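Local coordinates for Lpg0393 helical bundle domain-containing protein (Legionella pneumophila subsp. pneumophila str. Philadelphia 1, PDB 4R0G) that acts as a guanine-nucleotide exchange factor for the small GTPases Rab5, Rab21 and Rab22, probably through its VPS9-like domain, at residues Ile197-Arg202 against Lys226-Met231; Glu176-Leu181 against Glu239-Ile244; Val44-Phe49 against Lys117-Leu122; Lys6-Ala11 against Phe20-Lys25. All blocks are in the same frame, centred on the assembly; numbering follows the deposited sequence.

Overall arrangement
The four contacts fall into two groups within an all-helical chain. Interactions 1 and 2 belong to the helical bundle domain. Their centres are about 11 Å apart and they touch directly, through Trp-229 on Leu-241 and Val-201 on Leu-179. Interaction 1 is nested inside the chain loop that interaction 2 closes. Interactions 3 and 4 belong to the VPS9-like domain, with centres about 17 Å apart, and Trp-23 of interaction 4 packs on the backbone of Leu-47 of interaction 3. The two groups do not touch: interactions 2 and 4 come within about 12 Å at their nearest atoms, while the centres of interactions 1 and 3 are about 43 Å apart. Of the four, interaction 2 alone reaches the second subunit.

Interaction 1 (Ile197-Arg202 against Lys226-Met231); sequences ISLVVR and KKLWEM
Leu-199 and Leu-228 form the middle of this contact, which is mainly apolar. CD2 of Leu-228 lies 3.8 Å from CB of Leu-199. The same methyl meets CG2 of Val-200 at 3.9 Å, and the two side chains cross at about a right angle. CG of Leu-199 is beside its backbone N, chi1 -83°, and from there the two methyls diverge. CD1 reaches CG of Met-231 at 3.8 Å, while CD2 lies against the aliphatic chain of Lys-227, 3.7 Å from its CD and close to its CB.

Two basic side chains, Arg-202 and Lys-227, meet beside the leucines and cross at about a right angle. NH2 of Arg-202 stands 3.7 Å from NZ of Lys-227. These are like charges, and no hydrogen bond crosses between the segments. Tyr-224 makes a cation-pi contact with Lys-227 and also touches Arg-202 and Leu-199. NH2 of Arg-196 donates a hydrogen bond to the carbonyl O of Met-231.

Val-200 also touches Tyr-178 of helix 155-183, and Leu-228 touches Leu-241 of helix 235-244. The contact joins helix 193-208 to helix 215-229 and the loop that follows it by apolar packing, consistent with a helical bundle.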
# COMPACT_ATOMS: atom_id res chain seq x y z
N ILE A 197 -19.25 15.99 -2.32
CA ILE A 197 -18.88 14.70 -2.87
C ILE A 197 -18.62 14.82 -4.36
O ILE A 197 -17.57 14.39 -4.86
CB ILE A 197 -19.96 13.64 -2.65
CG1 ILE A 197 -19.90 13.13 -1.22
CG2 ILE A 197 -19.75 12.46 -3.57
CD1 ILE A 197 -20.97 12.19 -0.94
N SER A 198 -19.58 15.43 -5.06
CA SER A 198 -19.45 15.68 -6.49
C SER A 198 -18.13 16.35 -6.86
O SER A 198 -17.56 16.07 -7.91
CB SER A 198 -20.62 16.53 -6.98
OG SER A 198 -20.48 16.81 -8.36
N LEU A 199 -17.65 17.22 -5.98
CA LEU A 199 -16.37 17.90 -6.20
C LEU A 199 -15.18 16.95 -6.06
O LEU A 199 -14.25 17.04 -6.84
CB LEU A 199 -16.21 19.05 -5.23
CG LEU A 199 -16.87 20.37 -5.62
CD1 LEU A 199 -17.05 21.23 -4.39
CD2 LEU A 199 -15.99 21.06 -6.61
N VAL A 200 -15.22 16.06 -5.08
CA VAL A 200 -14.10 15.16 -4.84
C VAL A 200 -13.97 14.14 -5.97
O VAL A 200 -12.86 13.83 -6.44
CB VAL A 200 -14.23 14.44 -3.47
CG1 VAL A 200 -13.06 13.51 -3.26
CG2 VAL A 200 -14.29 15.46 -2.35
N VAL A 201 -15.11 13.63 -6.40
CA VAL A 201 -15.19 12.69 -7.51
C VAL A 201 -14.54 13.27 -8.76
O VAL A 201 -13.80 12.59 -9.47
CB VAL A 201 -16.65 12.31 -7.79
CG1 VAL A 201 -16.73 11.45 -9.01
CG2 VAL A 201 -17.22 11.60 -6.58
N ARG A 202 -14.83 14.54 -9.03
CA ARG A 202 -14.32 15.15 -10.24
C ARG A 202 -12.84 15.42 -10.08
O ARG A 202 -12.09 15.26 -11.02
CB ARG A 202 -15.11 16.43 -10.58
CG ARG A 202 -16.51 16.11 -11.06
CD ARG A 202 -17.46 17.22 -10.75
NE ARG A 202 -16.89 18.51 -11.11
CZ ARG A 202 -17.15 19.64 -10.47
NH1 ARG A 202 -17.99 19.62 -9.43
NH2 ARG A 202 -16.57 20.77 -10.87
N LYS A 226 -10.30 24.81 -3.33
CA LYS A 226 -10.92 26.06 -3.00
C LYS A 226 -12.44 25.91 -2.91
O LYS A 226 -12.99 26.19 -1.86
CB LYS A 226 -10.53 27.16 -3.96
CG LYS A 226 -11.14 28.49 -3.55
CD LYS A 226 -10.85 29.55 -4.59
CE LYS A 226 -11.88 30.65 -4.56
NZ LYS A 226 -11.33 31.74 -5.38
N LYS A 227 -13.08 25.42 -3.97
CA LYS A 227 -14.54 25.19 -3.99
C LYS A 227 -15.02 24.35 -2.81
O LYS A 227 -16.04 24.68 -2.19
CB LYS A 227 -15.04 24.53 -5.29
CG LYS A 227 -14.79 25.29 -6.62
CD LYS A 227 -15.29 24.45 -7.85
CE LYS A 227 -14.79 24.95 -9.24
NZ LYS A 227 -14.53 23.78 -10.17
N LEU A 228 -14.28 23.28 -2.50
CA LEU A 228 -14.55 22.49 -1.28
C LEU A 228 -14.56 23.31 0.03
O LEU A 228 -15.45 23.14 0.85
CB LEU A 228 -13.56 21.31 -1.15
CG LEU A 228 -13.69 20.28 -2.27
CD1 LEU A 228 -12.36 19.64 -2.60
CD2 LEU A 228 -14.67 19.26 -1.81
N TRP A 229 -13.58 24.19 0.22
CA TRP A 229 -13.59 25.04 1.40
C TRP A 229 -14.86 25.89 1.45
O TRP A 229 -15.48 26.09 2.51
CB TRP A 229 -12.35 25.93 1.46
CG TRP A 229 -11.19 25.27 2.16
CD1 TRP A 229 -10.02 24.85 1.59
CD2 TRP A 229 -11.10 24.91 3.54
NE1 TRP A 229 -9.21 24.27 2.53
CE2 TRP A 229 -9.84 24.30 3.74
CE3 TRP A 229 -11.96 25.06 4.64
CZ2 TRP A 229 -9.42 23.83 4.99
CZ3 TRP A 229 -11.54 24.60 5.88
CH2 TRP A 229 -10.28 23.99 6.04
N GLU A 230 -15.28 26.35 0.28
CA GLU A 230 -16.46 27.20 0.24
C GLU A 230 -17.76 26.41 0.44
O GLU A 230 -18.82 26.99 0.60
CB GLU A 230 -16.46 28.08 -1.01
CG GLU A 230 -15.13 28.85 -1.11
CD GLU A 230 -15.15 30.03 -2.06
OE1 GLU A 230 -15.11 29.80 -3.30
OE2 GLU A 230 -15.18 31.19 -1.56
N MET A 231 -17.64 25.09 0.49
CA MET A 231 -18.79 24.23 0.69
C MET A 231 -19.01 23.89 2.16
O MET A 231 -19.90 23.12 2.51
CB MET A 231 -18.69 22.96 -0.15
CG MET A 231 -18.87 23.21 -1.65
SD MET A 231 -20.49 23.96 -2.02
CE MET A 231 -20.05 25.67 -2.36

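Interaction 2 (Glu176-Leu181 against Glu239-Ile244); sequences EDYLSL and EFLKKI
Tyr-178 and Phe-240 meet in the buried core of the helical bundle, where helix 155-183 packs on helix 235-244. The two short helical segments run nearly antiparallel, at 160°, with axes 10.7 Å apart. CG of Tyr-178 is anti to the backbone N (chi1 179°), while CG of Phe-240 is beside its own N (chi1 -71°). The rings lie side by side, almost parallel but slid apart, with centroids 5.2 Å from each other, and barely overlap. Each instead receives a carbon over one face. CA of Tyr-178 stands over the centre of the Phe-240 ring, 4.1 Å from its centroid. CB of Phe-240 lies over the Tyr-178 ring, displaced toward the rim.

Three aliphatic side chains add to the first shell. CD1 of Leu-181 comes to the edge of the Phe-240 ring, 3.6 Å from CZ. CD1 of Ile-244 lies 3.9 Å from CD2 of Tyr-178. CD2 of Leu-241 approaches the outer part of the Tyr-178 ring, 3.7 Å from CE2.

The polar ends have partners outside the two segments. The OH of Tyr-178 hydrogen-bonds to OE1 of Glu-237. Asp-177 turns to the second subunit, where its OD2 accepts a hydrogen bond from N of Ser-75 and its OD1 one from N of Glu-74 of that chain.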
# COMPACT_ATOMS: atom_id res chain seq x y z
N GLU A 176 -8.84 9.31 -2.79
CA GLU A 176 -9.80 8.22 -2.81
C GLU A 176 -10.31 8.01 -1.37
O GLU A 176 -11.51 7.77 -1.14
CB GLU A 176 -9.13 6.96 -3.40
CG GLU A 176 -9.94 6.23 -4.46
CD GLU A 176 -10.11 6.99 -5.78
OE1 GLU A 176 -9.11 7.14 -6.53
OE2 GLU A 176 -11.26 7.41 -6.09
N ASP A 177 -9.42 8.15 -0.39
CA ASP A 177 -9.78 7.89 1.00
C ASP A 177 -10.64 9.02 1.57
O ASP A 177 -11.52 8.79 2.40
CB ASP A 177 -8.53 7.64 1.86
CG ASP A 177 -7.93 6.24 1.62
OD1 ASP A 177 -8.69 5.32 1.28
OD2 ASP A 177 -6.69 6.05 1.77
N TYR A 178 -10.39 10.23 1.10
CA TYR A 178 -11.26 11.35 1.42
C TYR A 178 -12.64 11.01 0.88
O TYR A 178 -13.62 11.06 1.61
CB TYR A 178 -10.73 12.60 0.75
CG TYR A 178 -11.53 13.88 0.96
CD1 TYR A 178 -12.58 13.94 1.87
CD2 TYR A 178 -11.21 15.02 0.24
CE1 TYR A 178 -13.30 15.12 2.05
CE2 TYR A 178 -11.92 16.20 0.41
CZ TYR A 178 -12.97 16.24 1.31
OH TYR A 178 -13.66 17.42 1.47
N LEU A 179 -12.70 10.63 -0.39
CA LEU A 179 -13.97 10.35 -1.04
C LEU A 179 -14.85 9.39 -0.26
O LEU A 179 -15.97 9.74 0.10
CB LEU A 179 -13.74 9.79 -2.44
CG LEU A 179 -15.01 9.67 -3.29
CD1 LEU A 179 -16.05 10.74 -2.91
CD2 LEU A 179 -14.68 9.73 -4.80
N SER A 180 -14.36 8.19 0.04
CA SER A 180 -15.20 7.19 0.71
C SER A 180 -15.63 7.63 2.10
O SER A 180 -16.73 7.31 2.53
CB SER A 180 -14.56 5.79 0.74
OG SER A 180 -13.23 5.84 1.19
N LEU A 181 -14.74 8.34 2.81
CA LEU A 181 -15.08 8.84 4.13
C LEU A 181 -16.22 9.89 4.08
O LEU A 181 -17.14 9.88 4.91
CB LEU A 181 -13.85 9.39 4.86
CG LEU A 181 -12.81 8.43 5.47
CD1 LEU A 181 -11.74 9.19 6.25
CD2 LEU A 181 -13.44 7.38 6.39
N GLU A 239 -8.49 18.17 7.42
CA GLU A 239 -7.14 17.63 7.40
C GLU A 239 -6.81 17.22 5.98
O GLU A 239 -5.74 17.55 5.46
CB GLU A 239 -7.00 16.44 8.36
CG GLU A 239 -5.56 15.97 8.56
CD GLU A 239 -4.63 17.06 9.10
OE1 GLU A 239 -5.09 17.87 9.96
OE2 GLU A 239 -3.45 17.11 8.66
N PHE A 240 -7.76 16.53 5.35
CA PHE A 240 -7.63 16.16 3.94
C PHE A 240 -7.38 17.35 3.03
O PHE A 240 -6.39 17.36 2.31
CB PHE A 240 -8.85 15.39 3.46
CG PHE A 240 -8.95 14.00 4.02
CD1 PHE A 240 -8.03 13.04 3.66
CD2 PHE A 240 -9.97 13.66 4.90
CE1 PHE A 240 -8.13 11.76 4.18
CE2 PHE A 240 -10.07 12.38 5.41
CZ PHE A 240 -9.15 11.43 5.06
N LEU A 241 -8.27 18.35 3.06
CA LEU A 241 -8.06 19.53 2.24
C LEU A 241 -6.66 20.15 2.44
O LEU A 241 -6.02 20.62 1.49
CB LEU A 241 -9.12 20.58 2.55
CG LEU A 241 -10.56 20.21 2.27
CD1 LEU A 241 -11.43 21.44 2.42
CD2 LEU A 241 -10.67 19.62 0.89
N LYS A 242 -6.18 20.15 3.68
CA LYS A 242 -4.87 20.70 3.98
C LYS A 242 -3.80 19.94 3.22
O LYS A 242 -3.01 20.54 2.48
CB LYS A 242 -4.59 20.67 5.50
CG LYS A 242 -5.44 21.64 6.31
CD LYS A 242 -4.61 22.37 7.37
CE LYS A 242 -5.43 23.45 8.09
NZ LYS A 242 -4.60 24.32 8.99
N LYS A 243 -3.77 18.62 3.38
CA LYS A 243 -2.75 17.81 2.73
C LYS A 243 -2.83 17.92 1.19
O LYS A 243 -1.82 18.21 0.55
CB LYS A 243 -2.79 16.37 3.26
CG LYS A 243 -2.39 16.28 4.73
CD LYS A 243 -2.93 15.02 5.46
CE LYS A 243 -1.83 13.99 5.73
NZ LYS A 243 -2.34 12.73 6.38
N ILE A 244 -4.02 17.76 0.62
CA ILE A 244 -4.24 17.87 -0.83
C ILE A 244 -3.64 19.10 -1.53
O ILE A 244 -2.91 18.95 -2.52
CB ILE A 244 -5.76 17.76 -1.14
CG1 ILE A 244 -6.28 16.36 -0.78
CG2 ILE A 244 -6.04 18.00 -2.59
CD1 ILE A 244 -7.74 16.13 -1.17

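Interaction 3 (Val44-Phe49 against Lys117-Leu122); sequences VSLLIF and KEVLQL
Ser-45 touches Leu-120 with its carbon and makes its polar bond within its own helix. Its OG hydrogen-bonds to the carbonyl O of Asp-41, one turn earlier, while its CB lies 3.7 Å from CD2 of Leu-120. With OG anti to the carbonyl carbon, chi1 -66°, the hydroxyl sits beside the backbone N. This places it back along its own helix, where it meets O of Asp-41.

The contact belongs to the all-helical VPS9-like domain and joins helix 40-53 to helix 116-126. The two short segments are strongly crossed, at 79°, and their axes come within 9.8 Å. No hydrogen bond passes between them, so side-chain packing makes the joint.

Val-119 is the central residue on its side. Its CG1 lies against the root of the Phe-49 ring, 3.7 Å from CG, and makes an off-centre CH-pi contact. Its CG2 lies over one face of the same ring, on the CD2-CE2 side, 4.0 Å from CE2. Its CB also meets CD2 of Leu-46, more loosely, at 4.2 Å.

Other parts of the domain close in on the helix 40-53 side. Tyr-31 packs on both Leu-46 and Phe-49, and Ile-27 of helix 23-30 touches Leu-46. Across the contact, Leu-122 meets the CD1-CE1 side of the Phe-49 ring. The two side chains cross at about a right angle, and CD1 of Leu-122 comes to 3.8 Å from CE1 of Phe-49.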
# COMPACT_ATOMS: atom_id res chain seq x y z
N VAL A 44 -2.43 -9.94 -22.44
CA VAL A 44 -1.01 -10.19 -22.33
C VAL A 44 -0.50 -10.52 -23.72
O VAL A 44 0.63 -10.18 -24.07
CB VAL A 44 -0.72 -11.35 -21.35
CG1 VAL A 44 0.75 -11.84 -21.48
CG2 VAL A 44 -1.02 -10.92 -19.94
N SER A 45 -1.36 -11.17 -24.49
CA SER A 45 -1.07 -11.52 -25.87
C SER A 45 -0.83 -10.27 -26.69
O SER A 45 0.22 -10.14 -27.31
CB SER A 45 -2.19 -12.35 -26.47
OG SER A 45 -2.25 -13.60 -25.82
N LEU A 46 -1.78 -9.34 -26.66
CA LEU A 46 -1.61 -8.07 -27.36
C LEU A 46 -0.32 -7.31 -26.96
O LEU A 46 0.49 -6.91 -27.83
CB LEU A 46 -2.87 -7.20 -27.21
CG LEU A 46 -4.22 -7.85 -27.58
CD1 LEU A 46 -5.37 -7.04 -27.06
CD2 LEU A 46 -4.38 -8.02 -29.07
N LEU A 47 -0.11 -7.15 -25.65
CA LEU A 47 1.15 -6.60 -25.13
C LEU A 47 2.39 -7.28 -25.71
O LEU A 47 3.35 -6.60 -26.03
CB LEU A 47 1.21 -6.71 -23.63
CG LEU A 47 0.92 -5.47 -22.81
CD1 LEU A 47 -0.55 -5.20 -22.83
CD2 LEU A 47 1.36 -5.74 -21.38
N ILE A 48 2.40 -8.60 -25.83
CA ILE A 48 3.60 -9.26 -26.38
C ILE A 48 3.79 -8.90 -27.85
O ILE A 48 4.88 -8.52 -28.29
CB ILE A 48 3.55 -10.79 -26.27
CG1 ILE A 48 3.72 -11.22 -24.81
CG2 ILE A 48 4.68 -11.40 -27.11
CD1 ILE A 48 3.11 -12.54 -24.53
N PHE A 49 2.72 -9.04 -28.62
CA PHE A 49 2.74 -8.67 -30.01
C PHE A 49 3.24 -7.25 -30.13
O PHE A 49 4.22 -6.97 -30.81
CB PHE A 49 1.33 -8.72 -30.57
CG PHE A 49 1.24 -8.28 -31.98
CD1 PHE A 49 1.80 -9.05 -32.99
CD2 PHE A 49 0.62 -7.09 -32.30
CE1 PHE A 49 1.73 -8.65 -34.31
CE2 PHE A 49 0.54 -6.67 -33.62
CZ PHE A 49 1.10 -7.46 -34.63
N LYS A 117 -8.79 -10.13 -32.91
CA LYS A 117 -9.01 -11.50 -33.40
C LYS A 117 -7.91 -11.95 -34.35
O LYS A 117 -7.61 -13.13 -34.43
CB LYS A 117 -10.38 -11.65 -34.06
CG LYS A 117 -11.56 -11.48 -33.09
CD LYS A 117 -12.70 -12.47 -33.37
CE LYS A 117 -13.59 -12.68 -32.13
NZ LYS A 117 -14.75 -13.61 -32.38
N GLU A 118 -7.31 -11.00 -35.04
CA GLU A 118 -6.28 -11.34 -36.01
C GLU A 118 -4.95 -11.63 -35.32
O GLU A 118 -4.20 -12.52 -35.77
CB GLU A 118 -6.14 -10.25 -37.08
CG GLU A 118 -7.31 -10.24 -38.08
CD GLU A 118 -7.00 -9.49 -39.37
OE1 GLU A 118 -6.48 -8.35 -39.29
OE2 GLU A 118 -7.27 -10.05 -40.45
N VAL A 119 -4.67 -10.91 -34.24
CA VAL A 119 -3.45 -11.10 -33.47
C VAL A 119 -3.50 -12.37 -32.64
O VAL A 119 -2.55 -13.15 -32.61
CB VAL A 119 -3.13 -9.89 -32.57
CG1 VAL A 119 -1.89 -10.16 -31.71
CG2 VAL A 119 -2.91 -8.66 -33.42
N LEU A 120 -4.63 -12.60 -31.97
CA LEU A 120 -4.83 -13.83 -31.21
C LEU A 120 -4.64 -15.04 -32.11
O LEU A 120 -4.14 -16.07 -31.68
CB LEU A 120 -6.21 -13.85 -30.52
CG LEU A 120 -6.44 -12.79 -29.43
CD1 LEU A 120 -7.83 -12.89 -28.83
CD2 LEU A 120 -5.39 -12.87 -28.33
N GLN A 121 -5.02 -14.91 -33.38
CA GLN A 121 -4.77 -16.00 -34.30
C GLN A 121 -3.29 -16.16 -34.64
O GLN A 121 -2.80 -17.29 -34.70
CB GLN A 121 -5.63 -15.91 -35.56
CG GLN A 121 -6.77 -16.91 -35.54
CD GLN A 121 -7.40 -17.12 -36.89
OE1 GLN A 121 -6.83 -17.80 -37.75
NE2 GLN A 121 -8.58 -16.53 -37.09
N LEU A 122 -2.60 -15.04 -34.85
CA LEU A 122 -1.17 -15.05 -35.10
C LEU A 122 -0.51 -15.72 -33.91
O LEU A 122 0.45 -16.50 -34.06
CB LEU A 122 -0.62 -13.62 -35.22
CG LEU A 122 0.58 -13.38 -36.15
CD1 LEU A 122 1.35 -12.08 -35.86
CD2 LEU A 122 1.54 -14.57 -36.24

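Interaction 4 (Lys6-Ala11 against Phe20-Lys25); sequences KEYLQA and FLQWPK
Tyr-8 lies against Trp-23 and Gln-22 along its whole length. Its CB sits over a face of the indole, 3.7 Å from CD1 of Trp-23. From CB the chain turns to CG, anti to the carbonyl carbon (chi1 -75°). CG and CD2 meet the same indole carbon, CD2 at 3.7 Å. The middle of the ring covers the backbone of Trp-23: CA stands over the ring centre, 4.0 Å from the centroid, in a CH-pi contact. Further along the ring, CE1 meets CB of Gln-22 obliquely at 3.8 Å, on the same side of the plane as CA of Trp-23. At the tip, OH hydrogen-bonds to the backbone N of Leu-2. The Tyr-8 ring and the five-membered ring of Trp-23 are inclined by 32°, neither stacked nor edge-to-face.

Leu-9 works on the other half of the indole. Its CD2 lies over the six-membered ring, 3.8 Å from CH2 of Trp-23. The same methyl meets the edge of the Phe-20 ring, 4.1 Å from CE1.

A type I turn from Phe-20 to Trp-23 brings these residues together. After the short helix 17-20 the chain returns, so that Phe-20 and the start of helix 23-30 lie against helix 5-14. Around it, Trp-51 of helix 40-53 meets Trp-23 edge-to-face, Ile-89 of helix 80-101 touches Trp-23 and Phe-20, and helix 58-71 packs on Phe-20 through Phe-64 and Leu-67.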
# COMPACT_ATOMS: atom_id res chain seq x y z
N LYS A 6 4.75 2.90 -29.70
CA LYS A 6 6.06 3.54 -29.81
C LYS A 6 6.11 4.70 -28.83
O LYS A 6 7.11 4.90 -28.14
CB LYS A 6 6.37 4.00 -31.24
N GLU A 7 5.00 5.44 -28.77
CA GLU A 7 4.91 6.58 -27.88
C GLU A 7 5.07 6.11 -26.44
O GLU A 7 5.93 6.62 -25.70
CB GLU A 7 3.59 7.32 -28.09
CG GLU A 7 3.71 8.53 -28.98
CD GLU A 7 2.38 9.25 -29.17
OE1 GLU A 7 1.34 8.55 -29.33
OE2 GLU A 7 2.36 10.50 -29.13
N TYR A 8 4.27 5.11 -26.05
CA TYR A 8 4.35 4.57 -24.70
C TYR A 8 5.73 4.00 -24.36
O TYR A 8 6.34 4.39 -23.37
CB TYR A 8 3.23 3.58 -24.41
CG TYR A 8 1.91 4.28 -24.17
CD1 TYR A 8 1.71 5.06 -23.06
CD2 TYR A 8 0.86 4.16 -25.08
CE1 TYR A 8 0.51 5.71 -22.84
CE2 TYR A 8 -0.34 4.80 -24.87
CZ TYR A 8 -0.51 5.58 -23.76
OH TYR A 8 -1.71 6.24 -23.52
N LEU A 9 6.24 3.11 -25.21
CA LEU A 9 7.60 2.60 -24.99
C LEU A 9 8.66 3.70 -24.96
O LEU A 9 9.67 3.57 -24.27
CB LEU A 9 7.94 1.54 -26.02
CG LEU A 9 7.00 0.34 -25.94
CD1 LEU A 9 7.28 -0.61 -27.08
CD2 LEU A 9 7.16 -0.36 -24.59
N GLN A 10 8.43 4.80 -25.68
CA GLN A 10 9.35 5.94 -25.60
C GLN A 10 9.36 6.48 -24.18
O GLN A 10 10.42 6.67 -23.58
CB GLN A 10 8.97 7.04 -26.59
CG GLN A 10 10.07 8.09 -26.80
CD GLN A 10 11.45 7.48 -27.09
OE1 GLN A 10 11.58 6.64 -27.99
NE2 GLN A 10 12.46 7.89 -26.31
N ALA A 11 8.16 6.70 -23.64
CA ALA A 11 8.01 7.14 -22.27
C ALA A 11 8.75 6.22 -21.29
O ALA A 11 9.39 6.71 -20.33
CB ALA A 11 6.52 7.25 -21.91
N PHE A 20 3.99 5.58 -18.79
CA PHE A 20 4.23 4.29 -19.43
C PHE A 20 3.20 3.24 -19.03
O PHE A 20 2.73 2.48 -19.87
CB PHE A 20 5.61 3.79 -19.14
CG PHE A 20 5.76 2.30 -19.31
CD1 PHE A 20 5.76 1.74 -20.58
CD2 PHE A 20 5.92 1.46 -18.21
CE1 PHE A 20 5.90 0.37 -20.77
CE2 PHE A 20 6.07 0.09 -18.40
CZ PHE A 20 6.06 -0.45 -19.70
N LEU A 21 2.82 3.26 -17.74
CA LEU A 21 1.81 2.37 -17.14
C LEU A 21 0.38 2.57 -17.65
O LEU A 21 -0.54 1.87 -17.23
CB LEU A 21 1.82 2.50 -15.61
CG LEU A 21 3.07 1.97 -14.88
CD1 LEU A 21 2.93 2.09 -13.40
CD2 LEU A 21 3.34 0.54 -15.25
N GLN A 22 0.19 3.56 -18.52
CA GLN A 22 -1.11 3.89 -19.09
C GLN A 22 -1.33 3.10 -20.38
O GLN A 22 -2.40 3.11 -21.01
CB GLN A 22 -1.13 5.38 -19.40
CG GLN A 22 -2.35 6.14 -19.02
CD GLN A 22 -2.09 7.64 -19.04
OE1 GLN A 22 -1.95 8.25 -17.98
NE2 GLN A 22 -1.99 8.22 -20.24
N TRP A 23 -0.25 2.43 -20.75
CA TRP A 23 -0.17 1.64 -21.96
C TRP A 23 -1.27 0.59 -22.07
O TRP A 23 -1.96 0.52 -23.10
CB TRP A 23 1.19 0.94 -21.98
CG TRP A 23 1.56 0.26 -23.23
CD1 TRP A 23 1.11 0.54 -24.49
CD2 TRP A 23 2.52 -0.79 -23.36
NE1 TRP A 23 1.72 -0.29 -25.39
CE2 TRP A 23 2.59 -1.11 -24.74
CE3 TRP A 23 3.32 -1.50 -22.45
CZ2 TRP A 23 3.43 -2.13 -25.24
CZ3 TRP A 23 4.16 -2.51 -22.94
CH2 TRP A 23 4.21 -2.81 -24.34
N PRO A 24 -1.42 -0.26 -21.03
CA PRO A 24 -2.40 -1.32 -21.28
C PRO A 24 -3.85 -0.80 -21.41
O PRO A 24 -4.71 -1.48 -21.98
CB PRO A 24 -2.17 -2.29 -20.11
CG PRO A 24 -1.50 -1.53 -19.08
CD PRO A 24 -0.81 -0.37 -19.69
N LYS A 25 -4.10 0.42 -20.95
CA LYS A 25 -5.41 1.04 -21.14
C LYS A 25 -5.59 1.49 -22.60
O LYS A 25 -6.68 1.43 -23.16
CB LYS A 25 -5.61 2.20 -20.15
CG LYS A 25 -6.99 2.82 -20.18
CD LYS A 25 -7.00 4.25 -19.65
CE LYS A 25 -8.40 4.88 -19.84
NZ LYS A 25 -8.66 6.06 -18.95